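Local coordinates for protein 3-oxosteroid 1-dehydrogenase (Sterolibacterium denitrificans, PDB 7P18) that probably catalyses the FAD-dependent 1,2-dehydrogenation of 3-oxosteroids, turning them into 3-oxo-Delta(1)-steroids while an acceptor takes up the hydrogens, at residues T422-A427 with V432-L437; Q354-E359 with G378-A383; G398-G403 with Y487-D492; E340-G345 with N461-Y466; G389-R392 with P396-P399. All blocks are in the same frame, centred on the assembly; numbering follows the deposited sequence.

Contact 1: residues T422-A427 with V432-L437; sequences TLEGLA and VDAAGL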
# COMPACT_ATOMS: atom_id res chain seq x y z
N THR A 422 29.27 -8.90 -19.21
CA THR A 422 28.48 -9.60 -20.26
C THR A 422 27.15 -10.11 -19.69
O THR A 422 27.06 -10.39 -18.46
CB THR A 422 29.25 -10.76 -20.91
OG1 THR A 422 29.41 -11.83 -19.98
CG2 THR A 422 30.62 -10.34 -21.42
N LEU A 423 26.18 -10.29 -20.56
CA LEU A 423 24.88 -10.93 -20.23
C LEU A 423 25.09 -12.39 -19.85
O LEU A 423 24.50 -12.82 -18.87
CB LEU A 423 23.91 -10.75 -21.38
CG LEU A 423 23.26 -9.37 -21.42
CD1 LEU A 423 22.61 -9.10 -22.77
CD2 LEU A 423 22.27 -9.19 -20.29
N GLU A 424 25.95 -13.12 -20.56
CA GLU A 424 26.25 -14.53 -20.22
C GLU A 424 26.85 -14.62 -18.81
O GLU A 424 26.47 -15.54 -18.06
CB GLU A 424 27.21 -15.06 -21.28
CG GLU A 424 27.54 -16.53 -21.18
CD GLU A 424 28.33 -17.01 -22.39
OE1 GLU A 424 28.06 -16.51 -23.51
OE2 GLU A 424 29.22 -17.88 -22.23
N GLY A 425 27.76 -13.71 -18.47
CA GLY A 425 28.41 -13.67 -17.15
C GLY A 425 27.37 -13.45 -16.05
O GLY A 425 27.29 -14.24 -15.10
N LEU A 426 26.52 -12.44 -16.25
CA LEU A 426 25.41 -12.11 -15.31
C LEU A 426 24.49 -13.33 -15.11
O LEU A 426 24.21 -13.64 -13.94
CB LEU A 426 24.64 -10.92 -15.88
CG LEU A 426 23.62 -10.31 -14.94
CD1 LEU A 426 24.29 -9.71 -13.73
CD2 LEU A 426 22.81 -9.26 -15.69
N ALA A 427 24.04 -13.97 -16.19
CA ALA A 427 23.11 -15.11 -16.18
C ALA A 427 23.67 -16.18 -15.24
O ALA A 427 22.89 -16.79 -14.46
CB ALA A 427 22.90 -15.66 -17.56
N VAL A 432 20.33 -18.19 -14.13
CA VAL A 432 19.40 -18.00 -15.26
C VAL A 432 20.06 -18.55 -16.53
O VAL A 432 21.24 -18.33 -16.72
CB VAL A 432 19.02 -16.51 -15.38
CG1 VAL A 432 18.36 -16.19 -16.69
CG2 VAL A 432 18.15 -16.07 -14.20
N ASP A 433 19.29 -19.22 -17.36
CA ASP A 433 19.70 -19.77 -18.68
C ASP A 433 20.22 -18.61 -19.54
O ASP A 433 19.45 -17.68 -19.82
CB ASP A 433 18.55 -20.51 -19.36
CG ASP A 433 18.99 -21.26 -20.61
OD1 ASP A 433 19.02 -20.67 -21.68
OD2 ASP A 433 19.28 -22.45 -20.48
N ALA A 434 21.50 -18.67 -19.94
CA ALA A 434 22.16 -17.59 -20.71
C ALA A 434 21.53 -17.45 -22.10
O ALA A 434 21.34 -16.30 -22.51
CB ALA A 434 23.65 -17.83 -20.81
N ALA A 435 21.24 -18.56 -22.79
CA ALA A 435 20.67 -18.54 -24.16
C ALA A 435 19.28 -17.90 -24.12
O ALA A 435 18.97 -17.09 -25.03
CB ALA A 435 20.62 -19.92 -24.76
N GLY A 436 18.45 -18.24 -23.11
CA GLY A 436 17.12 -17.61 -22.93
C GLY A 436 17.25 -16.10 -22.72
O GLY A 436 16.56 -15.29 -23.41
N LEU A 437 18.11 -15.70 -21.79
CA LEU A 437 18.26 -14.26 -21.47
C LEU A 437 18.73 -13.52 -22.73
O LEU A 437 18.22 -12.40 -23.00
CB LEU A 437 19.23 -14.07 -20.31
CG LEU A 437 19.57 -12.61 -19.99
CD1 LEU A 437 18.31 -11.82 -19.67
CD2 LEU A 437 20.50 -12.49 -18.81

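Contact 2: residues Q354-E359 with G378-A383; sequences QRFINE and GSAVPA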
# COMPACT_ATOMS: atom_id res chain seq x y z
N GLN A 354 13.26 -16.35 -19.70
CA GLN A 354 12.11 -15.93 -20.54
C GLN A 354 11.30 -14.88 -19.78
O GLN A 354 11.14 -15.01 -18.53
CB GLN A 354 11.18 -17.10 -20.86
CG GLN A 354 11.85 -18.35 -21.44
CD GLN A 354 10.93 -19.53 -21.19
OE1 GLN A 354 10.35 -19.71 -20.11
NE2 GLN A 354 10.77 -20.37 -22.20
N ARG A 355 10.73 -13.92 -20.51
CA ARG A 355 9.73 -12.97 -19.96
C ARG A 355 8.40 -13.70 -19.76
O ARG A 355 8.09 -14.62 -20.55
CB ARG A 355 9.57 -11.74 -20.86
CG ARG A 355 10.80 -10.85 -20.88
CD ARG A 355 10.63 -9.71 -21.88
NE ARG A 355 9.53 -8.82 -21.52
CZ ARG A 355 8.52 -8.46 -22.31
NH1 ARG A 355 8.43 -8.90 -23.55
NH2 ARG A 355 7.58 -7.65 -21.84
N PHE A 356 7.58 -13.27 -18.78
CA PHE A 356 6.27 -13.93 -18.50
C PHE A 356 5.19 -12.91 -18.14
O PHE A 356 3.98 -13.33 -18.01
CB PHE A 356 6.38 -14.98 -17.40
CG PHE A 356 6.92 -14.49 -16.08
CD1 PHE A 356 6.08 -13.99 -15.12
CD2 PHE A 356 8.28 -14.51 -15.82
CE1 PHE A 356 6.58 -13.52 -13.93
CE2 PHE A 356 8.79 -14.01 -14.64
CZ PHE A 356 7.93 -13.51 -13.68
N ILE A 357 5.58 -11.64 -17.98
CA ILE A 357 4.69 -10.56 -17.50
C ILE A 357 5.10 -9.23 -18.13
O ILE A 357 6.30 -8.92 -18.17
CB ILE A 357 4.68 -10.49 -15.96
CG1 ILE A 357 3.65 -9.49 -15.42
CG2 ILE A 357 6.06 -10.22 -15.35
CD1 ILE A 357 2.21 -9.81 -15.74
N ASN A 358 4.09 -8.43 -18.49
CA ASN A 358 4.25 -6.97 -18.71
C ASN A 358 5.00 -6.39 -17.52
O ASN A 358 4.44 -6.38 -16.40
CB ASN A 358 2.90 -6.29 -18.98
CG ASN A 358 3.01 -4.78 -19.13
OD1 ASN A 358 4.10 -4.21 -19.13
ND2 ASN A 358 1.87 -4.12 -19.28
N GLU A 359 6.22 -5.87 -17.71
CA GLU A 359 7.00 -5.33 -16.57
C GLU A 359 6.28 -4.13 -15.93
O GLU A 359 6.49 -3.90 -14.76
CB GLU A 359 8.40 -4.88 -16.95
CG GLU A 359 9.34 -6.03 -17.29
CD GLU A 359 9.20 -6.68 -18.64
OE1 GLU A 359 8.43 -6.15 -19.51
OE2 GLU A 359 9.82 -7.74 -18.82
N GLY A 378 8.78 -23.55 -12.61
CA GLY A 378 9.50 -23.84 -11.36
C GLY A 378 10.54 -22.83 -10.98
O GLY A 378 11.27 -23.09 -10.06
N SER A 379 10.62 -21.67 -11.65
CA SER A 379 11.70 -20.71 -11.40
C SER A 379 11.24 -19.27 -11.65
O SER A 379 11.98 -18.54 -12.30
CB SER A 379 12.91 -21.04 -12.27
OG SER A 379 12.51 -21.03 -13.65
N ALA A 380 10.10 -18.84 -11.10
CA ALA A 380 9.62 -17.43 -11.20
C ALA A 380 9.34 -16.81 -9.84
O ALA A 380 9.01 -15.64 -9.81
CB ALA A 380 8.44 -17.40 -12.11
N VAL A 381 9.45 -17.56 -8.74
CA VAL A 381 9.42 -16.95 -7.38
C VAL A 381 10.69 -17.37 -6.68
O VAL A 381 10.78 -18.56 -6.37
CB VAL A 381 8.18 -17.42 -6.59
CG1 VAL A 381 8.17 -16.85 -5.19
CG2 VAL A 381 6.89 -17.07 -7.33
N PRO A 382 11.71 -16.50 -6.49
CA PRO A 382 11.75 -15.15 -7.07
C PRO A 382 12.02 -15.15 -8.57
O PRO A 382 12.25 -16.19 -9.15
CB PRO A 382 12.91 -14.47 -6.35
CG PRO A 382 13.84 -15.61 -6.01
CD PRO A 382 12.91 -16.77 -5.69
N ALA A 383 11.92 -13.96 -9.17
CA ALA A 383 12.24 -13.70 -10.59
C ALA A 383 13.37 -12.67 -10.63
O ALA A 383 13.87 -12.32 -9.56
CB ALA A 383 11.00 -13.24 -11.33

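Contact 3: residues G398-G403 with Y487-D492; sequences GPLMPG and YAMRVD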
# COMPACT_ATOMS: atom_id res chain seq x y z
N GLY A 398 14.21 0.68 -6.65
CA GLY A 398 14.09 0.48 -5.20
C GLY A 398 15.19 1.19 -4.45
O GLY A 398 15.34 2.41 -4.59
N PRO A 399 16.05 0.47 -3.69
CA PRO A 399 17.12 1.13 -2.95
C PRO A 399 18.22 1.74 -3.84
O PRO A 399 18.93 2.54 -3.34
CB PRO A 399 17.71 0.01 -2.09
CG PRO A 399 17.45 -1.24 -2.91
CD PRO A 399 16.09 -1.00 -3.53
N LEU A 400 18.33 1.38 -5.11
CA LEU A 400 19.35 1.98 -6.01
C LEU A 400 18.85 3.34 -6.49
O LEU A 400 17.78 3.40 -7.08
CB LEU A 400 19.61 1.11 -7.23
CG LEU A 400 20.29 -0.23 -6.99
CD1 LEU A 400 20.64 -0.85 -8.33
CD2 LEU A 400 21.54 -0.05 -6.15
N MET A 401 19.61 4.38 -6.20
CA MET A 401 19.41 5.73 -6.80
C MET A 401 20.15 5.76 -8.13
O MET A 401 21.03 4.93 -8.39
CB MET A 401 19.92 6.81 -5.85
CG MET A 401 19.04 6.96 -4.60
SD MET A 401 17.32 7.30 -5.06
CE MET A 401 16.49 5.72 -4.83
N PRO A 402 19.78 6.68 -9.06
CA PRO A 402 20.46 6.75 -10.36
C PRO A 402 21.99 6.83 -10.17
O PRO A 402 22.44 7.55 -9.25
CB PRO A 402 19.91 8.02 -10.99
CG PRO A 402 18.56 8.22 -10.31
CD PRO A 402 18.78 7.74 -8.88
N GLY A 403 22.73 6.06 -10.97
CA GLY A 403 24.20 6.02 -10.94
C GLY A 403 24.82 7.40 -11.13
O GLY A 403 25.90 7.62 -10.59
N TYR A 487 23.21 -5.45 -15.10
CA TYR A 487 22.79 -5.55 -13.69
C TYR A 487 21.61 -6.50 -13.58
O TYR A 487 20.78 -6.57 -14.50
CB TYR A 487 22.41 -4.19 -13.11
CG TYR A 487 23.56 -3.25 -12.94
CD1 TYR A 487 24.04 -2.50 -14.01
CD2 TYR A 487 24.20 -3.14 -11.73
CE1 TYR A 487 25.11 -1.63 -13.83
CE2 TYR A 487 25.26 -2.27 -11.54
CZ TYR A 487 25.72 -1.52 -12.61
OH TYR A 487 26.76 -0.67 -12.44
N ALA A 488 21.57 -7.24 -12.47
CA ALA A 488 20.40 -8.06 -12.11
C ALA A 488 20.00 -7.67 -10.69
O ALA A 488 20.87 -7.39 -9.87
CB ALA A 488 20.65 -9.54 -12.21
N MET A 489 18.70 -7.73 -10.45
CA MET A 489 18.13 -7.60 -9.10
C MET A 489 17.12 -8.74 -8.92
O MET A 489 16.51 -9.22 -9.90
CB MET A 489 17.50 -6.22 -8.89
CG MET A 489 18.56 -5.13 -8.94
SD MET A 489 17.86 -3.46 -8.82
CE MET A 489 17.48 -3.36 -7.07
N ARG A 490 17.10 -9.27 -7.71
CA ARG A 490 16.23 -10.39 -7.32
C ARG A 490 14.88 -9.83 -6.89
O ARG A 490 14.81 -9.15 -5.86
CB ARG A 490 16.89 -11.19 -6.18
CG ARG A 490 16.02 -12.35 -5.69
CD ARG A 490 16.56 -12.98 -4.40
NE ARG A 490 17.12 -11.99 -3.50
CZ ARG A 490 18.31 -12.06 -2.90
NH1 ARG A 490 19.02 -13.18 -2.94
NH2 ARG A 490 18.75 -11.01 -2.22
N VAL A 491 13.85 -10.16 -7.64
CA VAL A 491 12.46 -9.71 -7.36
C VAL A 491 11.72 -10.84 -6.61
O VAL A 491 11.35 -11.88 -7.22
CB VAL A 491 11.78 -9.28 -8.66
CG1 VAL A 491 10.39 -8.90 -8.38
CG2 VAL A 491 12.49 -8.07 -9.28
N ASP A 492 11.48 -10.62 -5.34
CA ASP A 492 10.72 -11.57 -4.50
C ASP A 492 9.22 -11.34 -4.68
O ASP A 492 8.81 -10.19 -5.02
CB ASP A 492 11.14 -11.41 -3.04
CG ASP A 492 12.48 -12.08 -2.73
OD1 ASP A 492 12.64 -13.21 -3.17
OD2 ASP A 492 13.32 -11.43 -2.06

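Contact 4: residues E340-G345 with N461-Y466; sequences ERNLPG and NVFDRY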
# COMPACT_ATOMS: atom_id res chain seq x y z
N GLU A 340 9.10 1.87 -10.77
CA GLU A 340 10.38 1.93 -11.54
C GLU A 340 10.40 0.85 -12.63
O GLU A 340 11.14 1.02 -13.63
CB GLU A 340 11.59 1.74 -10.62
CG GLU A 340 11.62 2.70 -9.45
CD GLU A 340 11.09 2.09 -8.16
OE1 GLU A 340 9.93 1.57 -8.17
OE2 GLU A 340 11.79 2.18 -7.14
N ARG A 341 9.61 -0.22 -12.50
CA ARG A 341 9.55 -1.28 -13.53
C ARG A 341 9.01 -0.74 -14.87
O ARG A 341 9.29 -1.35 -15.92
CB ARG A 341 8.68 -2.47 -13.09
CG ARG A 341 9.18 -3.19 -11.85
CD ARG A 341 8.15 -4.19 -11.33
NE ARG A 341 7.11 -3.51 -10.56
CZ ARG A 341 5.87 -3.27 -10.98
NH1 ARG A 341 5.46 -3.69 -12.16
NH2 ARG A 341 5.01 -2.68 -10.18
N ASN A 342 8.26 0.34 -14.85
CA ASN A 342 7.64 0.92 -16.08
C ASN A 342 8.70 1.63 -16.92
O ASN A 342 8.43 1.91 -18.12
CB ASN A 342 6.53 1.92 -15.76
CG ASN A 342 5.33 1.29 -15.10
OD1 ASN A 342 5.49 0.43 -14.23
ND2 ASN A 342 4.14 1.81 -15.41
N LEU A 343 9.86 1.91 -16.33
CA LEU A 343 10.96 2.66 -17.01
C LEU A 343 11.57 1.83 -18.13
O LEU A 343 11.55 0.59 -18.13
CB LEU A 343 11.98 3.13 -15.98
CG LEU A 343 11.47 4.22 -15.04
CD1 LEU A 343 12.42 4.41 -13.88
CD2 LEU A 343 11.29 5.53 -15.78
N PRO A 344 12.07 2.50 -19.19
CA PRO A 344 12.52 1.80 -20.39
C PRO A 344 13.92 1.19 -20.25
O PRO A 344 14.79 1.85 -19.74
CB PRO A 344 12.47 2.93 -21.44
CG PRO A 344 12.81 4.12 -20.69
CD PRO A 344 12.10 3.96 -19.36
N GLY A 345 14.07 -0.07 -20.67
CA GLY A 345 15.37 -0.78 -20.69
C GLY A 345 15.49 -1.88 -19.64
O GLY A 345 16.58 -2.41 -19.51
N ASN A 461 -0.82 1.24 -22.92
CA ASN A 461 -1.94 2.03 -22.37
C ASN A 461 -1.40 3.14 -21.49
O ASN A 461 -0.21 3.08 -21.16
CB ASN A 461 -2.91 1.11 -21.61
CG ASN A 461 -2.27 0.57 -20.36
OD1 ASN A 461 -2.10 1.29 -19.37
ND2 ASN A 461 -1.89 -0.69 -20.41
N VAL A 462 -2.25 4.10 -21.09
CA VAL A 462 -1.81 5.33 -20.37
C VAL A 462 -1.34 5.01 -18.95
O VAL A 462 -0.53 5.76 -18.43
CB VAL A 462 -2.89 6.43 -20.37
CG1 VAL A 462 -3.14 6.89 -21.79
CG2 VAL A 462 -4.17 6.00 -19.66
N PHE A 463 -1.81 3.92 -18.33
CA PHE A 463 -1.31 3.56 -16.99
C PHE A 463 0.18 3.20 -17.11
O PHE A 463 1.01 3.79 -16.39
CB PHE A 463 -2.11 2.43 -16.32
CG PHE A 463 -1.37 1.90 -15.13
CD1 PHE A 463 -1.28 2.62 -13.96
CD2 PHE A 463 -0.63 0.74 -15.25
CE1 PHE A 463 -0.53 2.15 -12.89
CE2 PHE A 463 0.13 0.28 -14.19
CZ PHE A 463 0.17 0.98 -13.02
N ASP A 464 0.51 2.26 -17.98
CA ASP A 464 1.92 1.83 -18.20
C ASP A 464 2.80 3.06 -18.45
O ASP A 464 3.85 3.22 -17.81
CB ASP A 464 2.06 0.90 -19.39
CG ASP A 464 1.51 -0.50 -19.24
OD1 ASP A 464 0.64 -0.69 -18.39
OD2 ASP A 464 1.88 -1.34 -20.07
N ARG A 465 2.35 3.96 -19.32
CA ARG A 465 3.18 5.10 -19.79
C ARG A 465 3.31 6.17 -18.71
O ARG A 465 4.25 6.95 -18.79
CB ARG A 465 2.58 5.69 -21.07
CG ARG A 465 2.60 4.71 -22.24
CD ARG A 465 2.31 5.35 -23.56
NE ARG A 465 0.97 5.87 -23.73
CZ ARG A 465 -0.05 5.22 -24.29
NH1 ARG A 465 0.06 3.96 -24.68
NH2 ARG A 465 -1.21 5.84 -24.44
N TYR A 466 2.44 6.19 -17.70
CA TYR A 466 2.50 7.19 -16.61
C TYR A 466 3.90 7.21 -15.96
O TYR A 466 4.38 8.28 -15.58
CB TYR A 466 1.41 6.93 -15.57
CG TYR A 466 1.32 7.95 -14.46
CD1 TYR A 466 1.02 9.28 -14.70
CD2 TYR A 466 1.52 7.58 -13.15
CE1 TYR A 466 0.94 10.21 -13.67
CE2 TYR A 466 1.44 8.48 -12.10
CZ TYR A 466 1.15 9.81 -12.36
OH TYR A 466 1.07 10.62 -11.27

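Contact 5: residues G389-R392 with P396-P399; sequences GKFR and PMGP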
# COMPACT_ATOMS: atom_id res chain seq x y z
N GLY A 389 23.95 -0.51 -18.28
CA GLY A 389 24.59 0.65 -17.63
C GLY A 389 23.93 1.98 -17.92
O GLY A 389 24.10 2.89 -17.09
N LYS A 390 23.23 2.12 -19.04
CA LYS A 390 22.50 3.39 -19.31
C LYS A 390 21.28 3.48 -18.37
O LYS A 390 21.04 4.57 -17.81
CB LYS A 390 22.07 3.48 -20.77
CG LYS A 390 21.23 4.73 -21.04
CD LYS A 390 20.84 4.90 -22.48
CE LYS A 390 20.08 6.18 -22.71
NZ LYS A 390 19.97 6.46 -24.16
N PHE A 391 20.53 2.39 -18.20
CA PHE A 391 19.40 2.35 -17.23
C PHE A 391 19.94 2.73 -15.85
O PHE A 391 19.44 3.63 -15.11
CB PHE A 391 18.75 0.97 -17.28
CG PHE A 391 17.46 0.89 -16.50
CD1 PHE A 391 17.47 0.91 -15.11
CD2 PHE A 391 16.25 0.83 -17.15
CE1 PHE A 391 16.28 0.87 -14.39
CE2 PHE A 391 15.06 0.76 -16.43
CZ PHE A 391 15.08 0.80 -15.05
N ARG A 392 21.00 2.03 -15.45
CA ARG A 392 21.66 2.20 -14.14
C ARG A 392 21.98 3.66 -13.89
O ARG A 392 21.71 4.15 -12.79
CB ARG A 392 22.94 1.38 -14.04
CG ARG A 392 23.62 1.48 -12.68
CD ARG A 392 22.92 0.69 -11.57
NE ARG A 392 23.59 1.02 -10.31
CZ ARG A 392 23.30 2.06 -9.53
NH1 ARG A 392 22.25 2.84 -9.74
NH2 ARG A 392 24.06 2.30 -8.49
N PRO A 396 16.28 5.23 -10.89
CA PRO A 396 16.28 4.56 -9.60
C PRO A 396 15.73 3.15 -9.81
O PRO A 396 15.10 2.89 -10.82
CB PRO A 396 15.37 5.42 -8.73
CG PRO A 396 14.36 5.96 -9.69
CD PRO A 396 15.07 6.06 -11.04
N MET A 397 15.99 2.26 -8.85
CA MET A 397 15.34 0.92 -8.79
C MET A 397 15.33 0.46 -7.33
O MET A 397 16.35 -0.05 -6.84
CB MET A 397 16.04 -0.08 -9.70
CG MET A 397 15.26 -1.40 -9.85
SD MET A 397 13.57 -1.23 -10.47
CE MET A 397 13.86 -0.64 -12.14
N GLY A 398 14.21 0.68 -6.65
CA GLY A 398 14.09 0.48 -5.20
C GLY A 398 15.19 1.19 -4.45
O GLY A 398 15.34 2.41 -4.59
N PRO A 399 16.05 0.47 -3.69
CA PRO A 399 17.12 1.13 -2.95
C PRO A 399 18.22 1.74 -3.84
O PRO A 399 18.93 2.54 -3.34
CB PRO A 399 17.71 0.01 -2.09
CG PRO A 399 17.45 -1.24 -2.91
CD PRO A 399 16.09 -1.00 -3.53

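Contact 1: residues T422-A427 with V432-L437
The flat group here is the peptide carbonyl of Ala427, and Val432 N meets its oxygen at 2.9 Å, tilted 23° from the carbonyl plane, with an N-H...O angle of 159°. This bond spans five residues as helix 423-430 ends, a spacing consistent with the 6→1 bond of a Schellman motif. Ala427 CB points toward the second helix and stands 3.3 Å from Val432 O and 3.8 Å from Ala434 CA, so two small alanines let the helices come close. At the outer edge the extended chain of Glu424 lays its CG beside Ala434 CB, and its carboxylate runs on away from the contact. Farther in, Leu423 and Leu437 cross at about a right angle, CD2 to CD2 at 4.0 Å; the CG of Leu437, anti to its own nitrogen (chi1 174°), carries that methyl to the neighbouring helix. Both helices start with a side-chain cap: Thr422 OG1 accepts from Gly425 N, and Asp433 OD1 accepts from Gly436 N through its anti lone pair. The helical pair lies over the antiparallel sheet, Leu423 and Leu426 resting on Tyr486 of strand 486-502, Val432 and Leu437 on Trp384 and Ile386 of strand 383-387.

Contact 2: residues Q354-E359 with G378-A383
The loops at the two ends of helix 363-377 meet where Phe356, in the one leading in, touches Ala380 in the one leading out and Ala383 at the start of strand 383-387. Ala380 CB sits over one face of the ring, 4.1 Å above the plane and displaced toward the rim, while Ala383 CB lies in the ring plane at the edge, 3.9 Å from Phe356 CZ and 4.1 Å from Phe356 CE2. One methyl on a face and another at an edge are likely to limit how the ring can shift. Its CG stands between the backbone nitrogen and the carbonyl carbon (chi1 57°), which swings the ring over to the second loop. This is a helical connection between two paired strands of the antiparallel sheet, 347-349 and 383-387, and Val348 of the first touches both Phe356 and Ala383. A cis peptide before Pro382 turns the chain just ahead of Ala383. Back in the first loop, Arg355 holds Glu359 side-on: NE gives to OE2 at 2.9 Å, almost in the guanidinium plane, and NH2 gives to OE1 at 2.9 Å, tilted 18° from it. Arg355 NH2 also forms a salt bridge with Asp453, and Glu359 OE2 accepts from Val348 N.

Contact 3: residues G398-G403 with Y487-D492
Leu400 and Met489 both place CG anti to the carbonyl carbon and beside the backbone nitrogen (chi1 -68° and -65°), which sends the two chains at each other tip to tip. Leu400 CD1 ends 3.8 Å from Met489 SD, a plain apolar contact of a methyl against a thioether sulfur. Beyond the sulfur the methionine chain bends (chi3 76°), and the terminal methyl is turned toward the proline next door, with Met489 CE 4.5 Å from Pro399 CD, a looser touch than the one at the sulfur. One side chain of the strand thus serves two neighbouring residues of the loop: the sulfur takes the leucine, the methyl the proline ring. Gly398 just before has positive phi, and a side chain there would run into Pro399 CD, so the turn that presents the proline suits a residue without one. Around the pair, Met397 and Phe387 also touch Met489, and Ile326 of strand 320-326 lies against both Met489 and Pro399. The backbone of Met489 is hydrogen-bonded to that of Leu385 in the adjacent strand. What results is a loop packed by hydrophobic side chains onto one face of the antiparallel sheet, whose long strand 486-502 pairs with both 320-326 and 383-387.

Contact 4: residues E340-G345 with N461-Y466
Asn342 and Asp464 make the tight part of this contact: Asn342 ND2 donates to the backbone oxygen of Asp464 at 2.8 Å with an N-H...O angle of 159°. The donor reaches that oxygen from the side, at a C=O...N angle of 118°, and sits a little out of the carbonyl plane. The CG of Asn342 lies beside the backbone nitrogen, opposite the carbonyl carbon (chi1 -66°), which directs the amide at the helix, and Asn342 CB also comes within 3.6 Å of Asp464 O. The packing soon slackens: the Phe463 ring stands obliquely to the amide, with CE2 4.5 Å from Asn342 ND2, and on the outward side of helix 462-466 Val462 and Arg465 are exposed. Asn461 caps that helix, its OD1 accepting from Asp464 N at 3.1 Å and more weakly from Phe463 N. Asp464 OD2, for its part, is held by Gly459 N and Asn358 ND2. Replacing Asn342 with a leucine would probably leave the backbone oxygen of Asp464 without this donor and set an apolar branch against it. Tyr466 on the same helix meets Tyr115, which lines the steroid pocket, and the Phe463 side chain lies about 7 Å from the bound androstadienedione. The chemistry implies that a neutral amide, with one directional bond, ties the 3-10 segment 340-342 to a helix bordering that pocket.

Contact 5: residues G389-R392 with P396-P399
Phe391 meets Met397 and Pro396 without any polar bond between them; the nearby polar tie is made by Arg392, whose NH1 donates to Met401 O. The same guanidinium forms a salt bridge through NH2 with Asp408, so helix 389-394 is tied by charge to the loop that follows it. Across the contact the touching is done by the far end of the Phe391 ring and a methyl: Met397 CE lies 3.5 Å from Phe391 CZ and 3.6 Å from Phe391 CE1. The methyl comes in obliquely to the ring, and the two side chains cross at about a right angle. Both have CG anti to the backbone nitrogen; Met397 then bends twice, at chi2 (57°) and chi3 (66°), and this hook brings its methyl round to the phenylalanine. Pro396 O lies 4.3 Å from Phe391 CE1; it is buried here and finds no hydrogen-bond donor in the model. Other aromatic rings gather about Phe391, Tyr395 edge-to-face and Phe387 at a shallower tilt, while Met397 reaches Met489 and Leu385 of the sheet. Just beyond, the positive-phi Gly398 gives its N-H to Glu340. Dispersion and the hydrophobic effect therefore carry the touch between ring and methyl, at the price of one carbonyl buried with nothing to bond it.

How the contacts relate
Contact 1 is outlying, a partly buried helix pair whose centre is about 34 Å from the centre of the chain; the other four are buried. The antiparallel sheet underlies contacts 1, 2, 3 and 5: strand 486-502 carries half of contact 3, receives Leu426 of contact 1 and pairs with Ala383 of contact 2. Contacts 3 and 5 share Gly398 and Pro399, their centres about 6 Å apart, and Met397 packs on Met489. Contact 4, nearest the steroid, is joined to both through Glu340 and to contact 2 through Asn358 and Asp464. Contacts 2, 3 and 5 rely on apolar side chains alone, whereas 1 adds a backbone bond and 4 depends on an amide.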